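Local coordinates for GTP-binding protein (Thermus thermophilus, PDB 2DBY), which binds GDP in its nucleotide pocket and probably acts as an ATPase that associates with the 70S ribosome and its 50S subunit, at residues L21-A26 and E248-S253; P44-R49 and E256-L261; V71-I76 and Q272-A277. All blocks are in the same frame, centred on the assembly; numbering follows the deposited sequence.

Contact 1: L21-A26 and E248-S253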
ATOM      1  N   LEU A  21       2.454  12.079  -9.725  1.00  9.98           N
ATOM      2  CA  LEU A  21       1.350  11.237  -9.344  1.00 12.91           C
ATOM      3  C   LEU A  21       0.054  11.693 -10.013  1.00 11.66           C
ATOM      4  O   LEU A  21      -0.736  10.863 -10.460  1.00 11.48           O
ATOM      5  CB  LEU A  21       1.207  11.255  -7.814  1.00 11.91           C
ATOM      6  CG  LEU A  21       2.317  10.483  -7.098  1.00 13.50           C
ATOM      7  CD1 LEU A  21       2.315  10.800  -5.597  1.00 20.73           C
ATOM      8  CD2 LEU A  21       2.096   8.981  -7.326  1.00 19.36           C
ATOM      9  N   THR A  22      -0.175  13.004 -10.088  1.00 10.65           N
ATOM     10  CA  THR A  22      -1.424  13.446 -10.719  1.00 14.04           C
ATOM     11  C   THR A  22      -1.403  13.118 -12.216  1.00 12.58           C
ATOM     12  O   THR A  22      -2.430  12.775 -12.795  1.00 13.85           O
ATOM     13  CB  THR A  22      -1.687  14.935 -10.430  1.00 17.38           C
ATOM     14  OG1 THR A  22      -1.843  15.096  -9.011  1.00 17.04           O
ATOM     15  CG2 THR A  22      -2.997  15.415 -11.112  1.00 15.49           C
ATOM     16  N   ARG A  23      -0.245  13.206 -12.850  1.00 12.55           N
ATOM     17  CA  ARG A  23      -0.185  12.823 -14.264  1.00 13.35           C
ATOM     18  C   ARG A  23      -0.471  11.316 -14.406  1.00 16.16           C
ATOM     19  O   ARG A  23      -1.260  10.878 -15.262  1.00 13.38           O
ATOM     20  CB  ARG A  23       1.203  13.152 -14.848  1.00 10.52           C
ATOM     21  CG  ARG A  23       1.435  14.635 -15.033  1.00 11.21           C
ATOM     22  CD  ARG A  23       2.873  14.886 -15.469  1.00 14.76           C
ATOM     23  NE  ARG A  23       3.162  16.285 -15.817  1.00 17.27           N
ATOM     24  CZ  ARG A  23       2.835  16.835 -16.989  1.00 16.15           C
ATOM     25  NH1 ARG A  23       2.193  16.111 -17.914  1.00 11.64           N
ATOM     26  NH2 ARG A  23       3.185  18.090 -17.251  1.00 16.28           N
ATOM     27  N   ALA A  24       0.167  10.508 -13.571  1.00 16.26           N
ATOM     28  CA  ALA A  24      -0.040   9.067 -13.630  1.00 15.76           C
ATOM     29  C   ALA A  24      -1.507   8.682 -13.415  1.00 13.15           C
ATOM     30  O   ALA A  24      -2.031   7.759 -14.054  1.00 13.49           O
ATOM     31  CB  ALA A  24       0.854   8.378 -12.599  1.00 15.93           C
ATOM     32  N   ASN A  25      -2.178   9.426 -12.543  1.00 13.53           N
ATOM     33  CA  ASN A  25      -3.578   9.163 -12.212  1.00 12.59           C
ATOM     34  C   ASN A  25      -4.469   9.354 -13.451  1.00 14.26           C
ATOM     35  O   ASN A  25      -5.489   8.688 -13.590  1.00 14.22           O
ATOM     36  CB  ASN A  25      -3.983  10.087 -11.069  1.00 13.55           C
ATOM     37  CG  ASN A  25      -5.432   9.910 -10.639  1.00 13.12           C
ATOM     38  OD1 ASN A  25      -5.843   8.830 -10.226  1.00 13.69           O
ATOM     39  ND2 ASN A  25      -6.202  10.991 -10.716  1.00 12.12           N
ATOM     40  N   ALA A  26      -4.053  10.230 -14.371  1.00 11.73           N
ATOM     41  CA  ALA A  26      -4.859  10.470 -15.575  1.00 10.62           C
ATOM     42  C   ALA A  26      -4.783   9.296 -16.553  1.00 15.49           C
ATOM     43  O   ALA A  26      -5.488   9.287 -17.572  1.00 17.44           O
ATOM     44  CB  ALA A  26      -4.406  11.761 -16.266  1.00 14.73           C
ATOM     45  N   GLU A 248       9.378  14.505 -14.722  1.00 12.32           N
ATOM     46  CA  GLU A 248       9.800  14.618 -16.133  1.00 14.18           C
ATOM     47  C   GLU A 248       9.375  13.380 -16.934  1.00 11.05           C
ATOM     48  O   GLU A 248       8.822  13.495 -18.023  1.00 13.97           O
ATOM     49  CB  GLU A 248      11.315  14.801 -16.211  1.00 16.03           C
ATOM     50  CG  GLU A 248      11.768  16.130 -15.600  1.00 19.42           C
ATOM     51  CD  GLU A 248      13.260  16.211 -15.366  1.00 21.90           C
ATOM     52  OE1 GLU A 248      13.945  15.178 -15.484  1.00 20.82           O
ATOM     53  OE2 GLU A 248      13.746  17.322 -15.039  1.00 30.25           O
ATOM     54  N   LEU A 249       9.605  12.191 -16.387  1.00 15.07           N
ATOM     55  CA  LEU A 249       9.213  10.963 -17.069  1.00 15.47           C
ATOM     56  C   LEU A 249       7.696  10.824 -17.279  1.00 16.21           C
ATOM     57  O   LEU A 249       7.259  10.297 -18.310  1.00 14.97           O
ATOM     58  CB  LEU A 249       9.711   9.733 -16.305  1.00 15.14           C
ATOM     59  CG  LEU A 249      11.233   9.550 -16.249  1.00 14.43           C
ATOM     60  CD1 LEU A 249      11.581   8.509 -15.176  1.00 17.26           C
ATOM     61  CD2 LEU A 249      11.749   9.081 -17.619  1.00 14.88           C
ATOM     62  N   ALA A 250       6.912  11.288 -16.314  1.00 14.22           N
ATOM     63  CA  ALA A 250       5.451  11.187 -16.368  1.00 12.43           C
ATOM     64  C   ALA A 250       4.853  12.006 -17.502  1.00 14.81           C
ATOM     65  O   ALA A 250       3.716  11.789 -17.884  1.00 14.00           O
ATOM     66  CB  ALA A 250       4.838  11.626 -15.032  1.00 13.94           C
ATOM     67  N   GLU A 251       5.610  12.960 -18.018  1.00 13.75           N
ATOM     68  CA  GLU A 251       5.133  13.788 -19.130  1.00 14.99           C
ATOM     69  C   GLU A 251       5.243  13.027 -20.452  1.00 16.30           C
ATOM     70  O   GLU A 251       4.595  13.380 -21.452  1.00 16.90           O
ATOM     71  CB  GLU A 251       5.980  15.065 -19.195  1.00 18.48           C
ATOM     72  CG  GLU A 251       5.382  16.163 -20.000  1.00 23.90           C
ATOM     73  CD  GLU A 251       6.236  17.416 -19.991  1.00 21.91           C
ATOM     74  OE1 GLU A 251       6.792  17.766 -18.930  1.00 20.06           O
ATOM     75  OE2 GLU A 251       6.325  18.060 -21.056  1.00 28.02           O
ATOM     76  N   LEU A 252       6.076  11.997 -20.475  1.00 13.22           N
ATOM     77  CA  LEU A 252       6.284  11.207 -21.693  1.00 14.48           C
ATOM     78  C   LEU A 252       5.380   9.991 -21.796  1.00 19.54           C
ATOM     79  O   LEU A 252       4.721   9.592 -20.835  1.00 19.89           O
ATOM     80  CB  LEU A 252       7.753  10.733 -21.749  1.00 14.47           C
ATOM     81  CG  LEU A 252       8.818  11.839 -21.690  1.00 12.82           C
ATOM     82  CD1 LEU A 252      10.200  11.179 -21.607  1.00 20.12           C
ATOM     83  CD2 LEU A 252       8.702  12.763 -22.917  1.00 19.06           C
ATOM     84  N   SER A 253       5.336   9.397 -22.983  1.00 20.45           N
ATOM     85  CA  SER A 253       4.556   8.177 -23.147  1.00 18.20           C
ATOM     86  C   SER A 253       5.297   7.115 -22.333  1.00 23.24           C
ATOM     87  O   SER A 253       6.496   7.245 -22.070  1.00 18.91           O
ATOM     88  CB  SER A 253       4.517   7.763 -24.614  1.00 26.06           C
ATOM     89  OG  SER A 253       5.802   7.341 -25.032  1.00 25.40           O
TER
HETATM   90  O   HOH W   1       1.493  13.348 -18.180  1.00 14.03           O
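Arg-23 lays its aliphatic part on Ala-250 and its guanidinium beside Glu-251, so that one long side chain carries almost the whole contact. The apolar share is small: CB of Ala-250 points at the arginine and lies 3.8 Å from Arg-23 CD and 3.9 Å from Arg-23 CB. Because the arginine chain runs extended from CG to NE, the methyl group is met alongside, and the charged end is carried past it to the next residue.

The charged part is a side-by-side approach rather than a hydrogen bond. The side chains of Arg-23 and Glu-251 run in the same direction, their flat ends only 16° from parallel. Methylene CG of Glu-251 sits over one guanidinium face, 3.8 Å from Arg-23 NH1. The salt bridge between Arg-23 NH2 and Glu-251 OE1 is long at 4.0 Å, and the oxygen lies well out of the guanidinium plane, where no N-H is directed at it. The oxygen therefore adds electrostatic attraction at most, beside the packing of CG.

In the G-domain fold, helix 14-25 begins within the P-loop, and Lys-14, Ser-15 and Thr-16 in its first turn bind GDP. Helix 243-250 starts with Ala-243 and Arg-244, which with Ser-242 also bind GDP. The contact thus joins the far parts of two nucleotide-linked helices, with the side chain of Ala-250 about 13 Å from the bound GDP. Glu-248 is salt-bridged back to Arg-244.

The hydrogen-bonded share passes through water. One molecule in the plane of the guanidinium, at its edge, accepts from Arg-23 NH1 at 2.9 Å and donates to the carbonyl oxygen of Ala-250 at 2.7 Å, tying this backbone acceptor to the arginine indirectly.

Contact 2: P44-R49 and E256-L261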
ATOM      1  N   PRO A  44      -1.386   3.311 -11.724  1.00 14.65           N
ATOM      2  CA  PRO A  44      -1.636   1.999 -12.334  1.00 13.87           C
ATOM      3  C   PRO A  44      -0.377   1.134 -12.092  1.00 17.17           C
ATOM      4  O   PRO A  44       0.752   1.596 -12.324  1.00 17.50           O
ATOM      5  CB  PRO A  44      -1.817   2.335 -13.816  1.00 14.79           C
ATOM      6  CG  PRO A  44      -2.381   3.742 -13.794  1.00 16.44           C
ATOM      7  CD  PRO A  44      -1.514   4.396 -12.714  1.00 16.08           C
ATOM      8  N   LEU A  45      -0.575  -0.107 -11.655  1.00 13.30           N
ATOM      9  CA  LEU A  45       0.522  -1.027 -11.347  1.00 14.35           C
ATOM     10  C   LEU A  45       0.849  -1.827 -12.596  1.00 19.36           C
ATOM     11  O   LEU A  45       0.001  -2.539 -13.125  1.00 18.41           O
ATOM     12  CB  LEU A  45       0.099  -1.998 -10.245  1.00 21.02           C
ATOM     13  CG  LEU A  45       0.753  -2.007  -8.865  1.00 31.35           C
ATOM     14  CD1 LEU A  45       0.354  -3.314  -8.175  1.00 23.44           C
ATOM     15  CD2 LEU A  45       2.278  -1.891  -8.968  1.00 23.64           C
ATOM     16  N   GLU A  46       2.076  -1.700 -13.077  1.00 15.54           N
ATOM     17  CA  GLU A  46       2.466  -2.435 -14.269  1.00 15.80           C
ATOM     18  C   GLU A  46       2.644  -3.882 -13.854  1.00 16.39           C
ATOM     19  O   GLU A  46       3.154  -4.172 -12.767  1.00 17.88           O
ATOM     20  CB  GLU A  46       3.765  -1.839 -14.839  1.00 18.51           C
ATOM     21  CG  GLU A  46       3.473  -0.530 -15.554  1.00 27.82           C
ATOM     22  CD  GLU A  46       4.703   0.283 -15.906  1.00 34.35           C
ATOM     23  OE1 GLU A  46       5.770  -0.312 -16.138  1.00 36.73           O
ATOM     24  OE2 GLU A  46       4.582   1.527 -15.966  1.00 33.86           O
ATOM     25  N   ASP A  47       2.221  -4.800 -14.709  1.00 17.36           N
ATOM     26  CA  ASP A  47       2.349  -6.214 -14.367  1.00 18.27           C
ATOM     27  C   ASP A  47       2.480  -7.022 -15.659  1.00 17.88           C
ATOM     28  O   ASP A  47       1.517  -7.148 -16.431  1.00 17.57           O
ATOM     29  CB  ASP A  47       1.119  -6.645 -13.559  1.00 16.76           C
ATOM     30  CG  ASP A  47       1.231  -8.068 -13.015  1.00 19.96           C
ATOM     31  OD1 ASP A  47       0.504  -8.383 -12.048  1.00 20.00           O
ATOM     32  OD2 ASP A  47       2.030  -8.877 -13.552  1.00 20.60           O
ATOM     33  N   GLU A  48       3.692  -7.525 -15.903  1.00 17.99           N
ATOM     34  CA  GLU A  48       3.975  -8.308 -17.106  1.00 19.37           C
ATOM     35  C   GLU A  48       3.151  -9.589 -17.195  1.00 17.36           C
ATOM     36  O   GLU A  48       2.963 -10.136 -18.287  1.00 14.99           O
ATOM     37  CB  GLU A  48       5.472  -8.668 -17.162  1.00 20.21           C
ATOM     38  CG  GLU A  48       6.378  -7.518 -17.548  1.00 26.19           C
ATOM     39  CD  GLU A  48       6.194  -7.121 -18.989  1.00 32.09           C
ATOM     40  OE1 GLU A  48       6.539  -7.922 -19.888  1.00 35.49           O
ATOM     41  OE2 GLU A  48       5.687  -6.016 -19.229  1.00 34.03           O
ATOM     42  N   ARG A  49       2.670 -10.086 -16.059  1.00 15.68           N
ATOM     43  CA  ARG A  49       1.867 -11.308 -16.091  1.00 18.55           C
ATOM     44  C   ARG A  49       0.590 -11.055 -16.887  1.00 20.31           C
ATOM     45  O   ARG A  49       0.024 -11.971 -17.486  1.00 16.73           O
ATOM     46  CB  ARG A  49       1.543 -11.763 -14.667  1.00 12.59           C
ATOM     47  CG  ARG A  49       2.793 -12.156 -13.880  1.00 16.75           C
ATOM     48  CD  ARG A  49       2.487 -12.407 -12.404  1.00 17.50           C
ATOM     49  NE  ARG A  49       2.037 -11.184 -11.719  1.00 18.94           N
ATOM     50  CZ  ARG A  49       1.713 -11.120 -10.432  1.00 19.22           C
ATOM     51  NH1 ARG A  49       1.795 -12.198  -9.677  1.00 21.39           N
ATOM     52  NH2 ARG A  49       1.279  -9.978  -9.900  1.00 19.19           N
ATOM     53  N   GLU A 256       8.396   5.692 -24.365  1.00 16.96           N
ATOM     54  CA  GLU A 256       9.558   6.585 -24.409  1.00 16.55           C
ATOM     55  C   GLU A 256      10.216   6.736 -23.035  1.00 17.85           C
ATOM     56  O   GLU A 256      11.451   6.746 -22.931  1.00 15.86           O
ATOM     57  CB  GLU A 256       9.199   7.974 -24.973  1.00 15.95           C
ATOM     58  CG  GLU A 256      10.463   8.817 -25.237  1.00 19.23           C
ATOM     59  CD  GLU A 256      10.231  10.057 -26.111  1.00 19.49           C
ATOM     60  OE1 GLU A 256      11.193  10.501 -26.781  1.00 23.48           O
ATOM     61  OE2 GLU A 256       9.104  10.593 -26.112  1.00 27.23           O
ATOM     62  N   ALA A 257       9.408   6.857 -21.981  1.00 16.52           N
ATOM     63  CA  ALA A 257       9.960   6.958 -20.636  1.00 19.29           C
ATOM     64  C   ALA A 257      10.798   5.714 -20.301  1.00 15.86           C
ATOM     65  O   ALA A 257      11.892   5.823 -19.741  1.00 17.11           O
ATOM     66  CB  ALA A 257       8.828   7.114 -19.609  1.00 18.82           C
ATOM     67  N   ARG A 258      10.298   4.536 -20.640  1.00 19.80           N
ATOM     68  CA  ARG A 258      11.055   3.326 -20.352  1.00 21.73           C
ATOM     69  C   ARG A 258      12.378   3.281 -21.114  1.00 21.31           C
ATOM     70  O   ARG A 258      13.412   2.903 -20.553  1.00 19.01           O
ATOM     71  CB  ARG A 258      10.238   2.073 -20.674  1.00 28.53           C
ATOM     72  CG  ARG A 258      11.058   0.779 -20.539  1.00 37.07           C
ATOM     73  CD  ARG A 258      10.174  -0.461 -20.513  1.00 43.95           C
ATOM     74  NE  ARG A 258       9.276  -0.452 -19.356  1.00 52.37           N
ATOM     75  CZ  ARG A 258       8.432  -1.435 -19.049  1.00 59.10           C
ATOM     76  NH1 ARG A 258       8.360  -2.518 -19.814  1.00 60.13           N
ATOM     77  NH2 ARG A 258       7.664  -1.341 -17.969  1.00 60.95           N
ATOM     78  N   GLU A 259      12.355   3.661 -22.384  1.00 21.53           N
ATOM     79  CA  GLU A 259      13.583   3.643 -23.179  1.00 25.02           C
ATOM     80  C   GLU A 259      14.614   4.615 -22.619  1.00 23.72           C
ATOM     81  O   GLU A 259      15.798   4.279 -22.516  1.00 20.22           O
ATOM     82  CB  GLU A 259      13.305   3.978 -24.655  1.00 32.25           C
ATOM     83  CG  GLU A 259      12.729   5.367 -24.918  1.00 45.32           C
ATOM     84  CD  GLU A 259      12.897   5.823 -26.371  1.00 53.71           C
ATOM     85  OE1 GLU A 259      14.009   6.281 -26.740  1.00 45.70           O
ATOM     86  OE2 GLU A 259      11.911   5.720 -27.142  1.00 55.88           O
ATOM     87  N   LEU A 260      14.174   5.815 -22.240  1.00 17.48           N
ATOM     88  CA  LEU A 260      15.129   6.797 -21.713  1.00 17.31           C
ATOM     89  C   LEU A 260      15.639   6.390 -20.338  1.00 19.81           C
ATOM     90  O   LEU A 260      16.781   6.698 -19.976  1.00 23.14           O
ATOM     91  CB  LEU A 260      14.503   8.202 -21.689  1.00 20.34           C
ATOM     92  CG  LEU A 260      14.283   8.689 -23.137  1.00 24.12           C
ATOM     93  CD1 LEU A 260      13.572  10.031 -23.151  1.00 26.83           C
ATOM     94  CD2 LEU A 260      15.641   8.798 -23.880  1.00 23.24           C
ATOM     95  N   LEU A 261      14.803   5.697 -19.575  1.00 19.39           N
ATOM     96  CA  LEU A 261      15.219   5.231 -18.252  1.00 23.66           C
ATOM     97  C   LEU A 261      16.280   4.159 -18.432  1.00 24.12           C
ATOM     98  O   LEU A 261      17.301   4.156 -17.743  1.00 22.47           O
ATOM     99  CB  LEU A 261      14.054   4.601 -17.510  1.00 32.09           C
ATOM    100  CG  LEU A 261      13.442   5.407 -16.380  1.00 32.96           C
ATOM    101  CD1 LEU A 261      12.396   4.556 -15.712  1.00 31.93           C
ATOM    102  CD2 LEU A 261      14.521   5.815 -15.388  1.00 35.57           C
TER
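This is a surface salt bridge, reaching from Glu-46, in the turn between strand 40-44 and helix 48-57, to Arg-258 on helix 254-263. Backbones stay far apart, with the CA atoms of this pair at 12.0 Å, and two long side chains cover the gap. They slide past each other in opposite directions until OE1 of Glu-46 meets NH2 of Arg-258 at 2.8 Å. The carboxylate lies near the edge of the guanidinium but is turned 48° against its plane. A bend at chi3 (-62°) turns the guanidinium of Arg-258 away from the line of its extended chain. Glu-48 adds a second negative charge farther off, 4.4 Å from its OE2 to Arg-258 NH1, beyond a true salt bridge.

Polar bonds hold the backbone around Glu-46. The side-chain amide of Gln-272 hydrogen-bonds Pro-44 O and Glu-46 N, and Asp-47 receives Arg-49 N at OD2 (2.9 Å) while Arg-49 also holds that carboxylate side-on through NE and NH2. Such an aspartate, just before the first turn and accepting a backbone N-H two residues on, is a helix N-cap, here starting helix 48-57.

Contact 3: V71-I76 and Q272-A277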
ATOM      1  N   VAL A  71      -2.622   1.395  -7.162  1.00 12.84           N
ATOM      2  CA  VAL A  71      -2.406   1.687  -5.745  1.00 14.08           C
ATOM      3  C   VAL A  71      -2.784   3.155  -5.543  1.00 12.13           C
ATOM      4  O   VAL A  71      -2.313   4.025  -6.281  1.00 13.10           O
ATOM      5  CB  VAL A  71      -0.932   1.499  -5.339  1.00 14.72           C
ATOM      6  CG1 VAL A  71      -0.758   1.856  -3.838  1.00 15.73           C
ATOM      7  CG2 VAL A  71      -0.504   0.075  -5.591  1.00 20.06           C
ATOM      8  N   GLU A  72      -3.619   3.415  -4.543  1.00 10.65           N
ATOM      9  CA  GLU A  72      -4.097   4.774  -4.260  1.00 11.89           C
ATOM     10  C   GLU A  72      -3.194   5.527  -3.274  1.00 11.95           C
ATOM     11  O   GLU A  72      -2.774   4.968  -2.270  1.00 12.39           O
ATOM     12  CB  GLU A  72      -5.516   4.678  -3.698  1.00 13.36           C
ATOM     13  CG  GLU A  72      -6.205   6.008  -3.412  1.00 14.11           C
ATOM     14  CD  GLU A  72      -7.671   5.808  -3.071  1.00 24.52           C
ATOM     15  OE1 GLU A  72      -8.455   5.482  -3.977  1.00 31.33           O
ATOM     16  OE2 GLU A  72      -8.039   5.965  -1.900  1.00 26.83           O
ATOM     17  N   PHE A  73      -2.923   6.799  -3.583  1.00 10.46           N
ATOM     18  CA  PHE A  73      -2.068   7.651  -2.766  1.00 13.27           C
ATOM     19  C   PHE A  73      -2.825   8.928  -2.444  1.00 16.26           C
ATOM     20  O   PHE A  73      -3.536   9.456  -3.309  1.00 18.35           O
ATOM     21  CB  PHE A  73      -0.790   8.016  -3.532  1.00 13.65           C
ATOM     22  CG  PHE A  73       0.188   6.883  -3.643  1.00 13.92           C
ATOM     23  CD1 PHE A  73       0.176   6.035  -4.753  1.00 15.06           C
ATOM     24  CD2 PHE A  73       1.095   6.636  -2.615  1.00 11.39           C
ATOM     25  CE1 PHE A  73       1.058   4.950  -4.831  1.00 13.15           C
ATOM     26  CE2 PHE A  73       1.980   5.558  -2.681  1.00  9.79           C
ATOM     27  CZ  PHE A  73       1.964   4.711  -3.786  1.00 11.80           C
ATOM     28  N   VAL A  74      -2.658   9.424  -1.221  1.00 11.94           N
ATOM     29  CA  VAL A  74      -3.324  10.647  -0.804  1.00 13.51           C
ATOM     30  C   VAL A  74      -2.288  11.694  -0.412  1.00 15.06           C
ATOM     31  O   VAL A  74      -1.337  11.378   0.319  1.00 13.06           O
ATOM     32  CB  VAL A  74      -4.205  10.368   0.418  1.00 13.24           C
ATOM     33  CG1 VAL A  74      -4.923  11.653   0.857  1.00 17.50           C
ATOM     34  CG2 VAL A  74      -5.183   9.260   0.102  1.00 17.22           C
ATOM     35  N   ASP A  75      -2.442  12.927  -0.895  1.00 12.56           N
ATOM     36  CA  ASP A  75      -1.518  13.984  -0.518  1.00 15.72           C
ATOM     37  C   ASP A  75      -2.079  14.445   0.813  1.00 18.48           C
ATOM     38  O   ASP A  75      -3.115  15.127   0.835  1.00 16.09           O
ATOM     39  CB  ASP A  75      -1.566  15.163  -1.502  1.00 15.38           C
ATOM     40  CG  ASP A  75      -0.589  16.283  -1.131  1.00 31.05           C
ATOM     41  OD1 ASP A  75       0.041  16.212  -0.052  1.00 26.16           O
ATOM     42  OD2 ASP A  75      -0.448  17.243  -1.928  1.00 25.84           O
ATOM     43  N   ILE A  76      -1.388  14.096   1.903  1.00 15.22           N
ATOM     44  CA  ILE A  76      -1.868  14.442   3.235  1.00 19.18           C
ATOM     45  C   ILE A  76      -1.627  15.896   3.468  1.00 22.18           C
ATOM     46  O   ILE A  76      -0.491  16.381   3.454  1.00 30.62           O
ATOM     47  CB  ILE A  76      -1.176  13.643   4.331  1.00 17.32           C
ATOM     48  CG1 ILE A  76      -1.540  12.152   4.212  1.00 18.76           C
ATOM     49  CG2 ILE A  76      -1.590  14.211   5.709  1.00 22.82           C
ATOM     50  CD1 ILE A  76      -2.977  11.809   4.543  1.00 17.77           C
ATOM     51  N   GLN A 272       6.672   3.509 -10.024  1.00 13.72           N
ATOM     52  CA  GLN A 272       6.316   2.094  -9.955  1.00 12.20           C
ATOM     53  C   GLN A 272       6.897   1.471  -8.685  1.00 10.95           C
ATOM     54  O   GLN A 272       6.251   0.666  -8.020  1.00 11.03           O
ATOM     55  CB  GLN A 272       6.812   1.328 -11.203  1.00 14.85           C
ATOM     56  CG  GLN A 272       5.943   1.582 -12.422  1.00 14.42           C
ATOM     57  CD  GLN A 272       4.487   1.150 -12.201  1.00 14.62           C
ATOM     58  OE1 GLN A 272       4.203  -0.020 -11.941  1.00 18.91           O
ATOM     59  NE2 GLN A 272       3.571   2.102 -12.298  1.00 14.52           N
ATOM     60  N   ARG A 273       8.143   1.814  -8.367  1.00 11.19           N
ATOM     61  CA  ARG A 273       8.762   1.286  -7.155  1.00 12.16           C
ATOM     62  C   ARG A 273       7.951   1.693  -5.936  1.00 12.56           C
ATOM     63  O   ARG A 273       7.779   0.897  -5.010  1.00 12.78           O
ATOM     64  CB  ARG A 273      10.186   1.819  -6.989  1.00 16.42           C
ATOM     65  CG  ARG A 273      11.225   1.266  -7.949  1.00 25.41           C
ATOM     66  CD  ARG A 273      12.466   2.170  -7.896  1.00 36.76           C
ATOM     67  NE  ARG A 273      13.689   1.513  -8.342  1.00 46.31           N
ATOM     68  CZ  ARG A 273      14.337   0.578  -7.650  1.00 48.96           C
ATOM     69  NH1 ARG A 273      13.877   0.178  -6.467  1.00 53.77           N
ATOM     70  NH2 ARG A 273      15.454   0.051  -8.133  1.00 46.10           N
ATOM     71  N   LEU A 274       7.480   2.945  -5.923  1.00 13.19           N
ATOM     72  CA  LEU A 274       6.678   3.439  -4.796  1.00 14.10           C
ATOM     73  C   LEU A 274       5.336   2.705  -4.743  1.00 11.26           C
ATOM     74  O   LEU A 274       4.850   2.346  -3.684  1.00 11.72           O
ATOM     75  CB  LEU A 274       6.442   4.955  -4.931  1.00 13.34           C
ATOM     76  CG  LEU A 274       5.616   5.606  -3.819  1.00 16.44           C
ATOM     77  CD1 LEU A 274       6.288   5.430  -2.455  1.00 19.92           C
ATOM     78  CD2 LEU A 274       5.473   7.101  -4.156  1.00 22.98           C
ATOM     79  N   ALA A 275       4.733   2.485  -5.907  1.00 11.86           N
ATOM     80  CA  ALA A 275       3.467   1.772  -5.948  1.00 10.06           C
ATOM     81  C   ALA A 275       3.635   0.351  -5.387  1.00  8.59           C
ATOM     82  O   ALA A 275       2.795  -0.137  -4.625  1.00 11.51           O
ATOM     83  CB  ALA A 275       2.931   1.732  -7.416  1.00 13.93           C
ATOM     84  N   ARG A 276       4.732  -0.308  -5.761  0.50 11.11           N
ATOM     85  CA  ARG A 276       4.995  -1.665  -5.286  0.50 11.59           C
ATOM     86  C   ARG A 276       5.281  -1.668  -3.783  0.50 15.28           C
ATOM     87  O   ARG A 276       4.923  -2.612  -3.076  0.50 17.51           O
ATOM     88  CB  ARG A 276       6.172  -2.289  -6.053  0.50 15.89           C
ATOM     89  CG  ARG A 276       5.832  -2.709  -7.495  0.50 15.94           C
ATOM     90  CD  ARG A 276       6.893  -3.657  -8.093  0.50 22.03           C
ATOM     91  NE  ARG A 276       8.236  -3.079  -8.080  0.50 21.11           N
ATOM     92  CZ  ARG A 276       9.159  -3.341  -7.160  0.50 24.54           C
ATOM     93  NH1 ARG A 276       8.894  -4.187  -6.171  0.50 24.89           N
ATOM     94  NH2 ARG A 276      10.339  -2.739  -7.210  0.50 14.47           N
ATOM     95  N   ALA A 277       5.930  -0.616  -3.293  1.00 11.31           N
ATOM     96  CA  ALA A 277       6.220  -0.517  -1.861  1.00 12.20           C
ATOM     97  C   ALA A 277       4.895  -0.271  -1.133  1.00 12.81           C
ATOM     98  O   ALA A 277       4.667  -0.810  -0.049  1.00 14.49           O
ATOM     99  CB  ALA A 277       7.213   0.626  -1.568  1.00 15.83           C
TER
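A 2.9 Å hydrogen bond from Arg-276 N to Gln-272 O spans the helical turn whose Leu-274 and Ala-275 meet Phe-73 and Val-71 of the strand. The carbonyl oxygen of Ala-275 faces the side chain of Val-71, whose CG2 comes within 3.4 Å of it. No donor from the strand reaches this oxygen; the touch is a van der Waals one between a branched side chain and the helix backbone. The same methyl, CG2 of Val-71, also lies 4.2 Å from Ala-275 CB.

Phe-73, two residues further along the strand, presents its edge to the helix. Its CZ is 3.7 Å from Leu-274 O, and this oxygen and Ala-275 CA lie in the plane of the ring. With chi1 at -74°, CG stands anti to the carbonyl carbon, and the ring extends from the strand towards the helix.

Strand 66-75 belongs to the central sheet of the G domain, between strands 3-7 and 40-44, and helix 270-281 packs across it; the axes of segments 71-75 and 272-277 approach to 8.8 Å at an angle of 98°. The strand's last residue, Asp-75, opens what is probably the DxxG motif of GTPases and is salt-bridged to Lys-14 of the P-loop.

Leu-274 adds to the apolar layer through CG and CD2. Its CG approaches Phe-73 CZ at 3.8 Å, the two side chains meeting at a slant; the first torsion, with CG anti to the backbone N at 180°, carries the branch point to the ring. Val-4 and Ile-6 of the neighbouring strand 3-7 also touch Phe-73.

In the fold
From the N terminus, the chain passes the first segments of contacts 1, 2 and 3 in turn, on helix 14-25, from the end of strand 40-44 into helix 48-57, and on strand 66-75. Their partners follow in the same order, on helices 243-250, 254-263 and 270-281, so all three loops cross and none lies within another. Each closes about 200 residues. Contact 3 is buried and holds helix 270-281 against the central sheet. At the surface, contact 1 joins helix 14-25 to helix 243-250, and contact 2 joins the turn before helix 48-57 to helix 254-263. Contacts 1 and 2 touch where Leu-249 packs on Ala-257 and Leu-261; contacts 2 and 3 where Leu-45 packs on Arg-276.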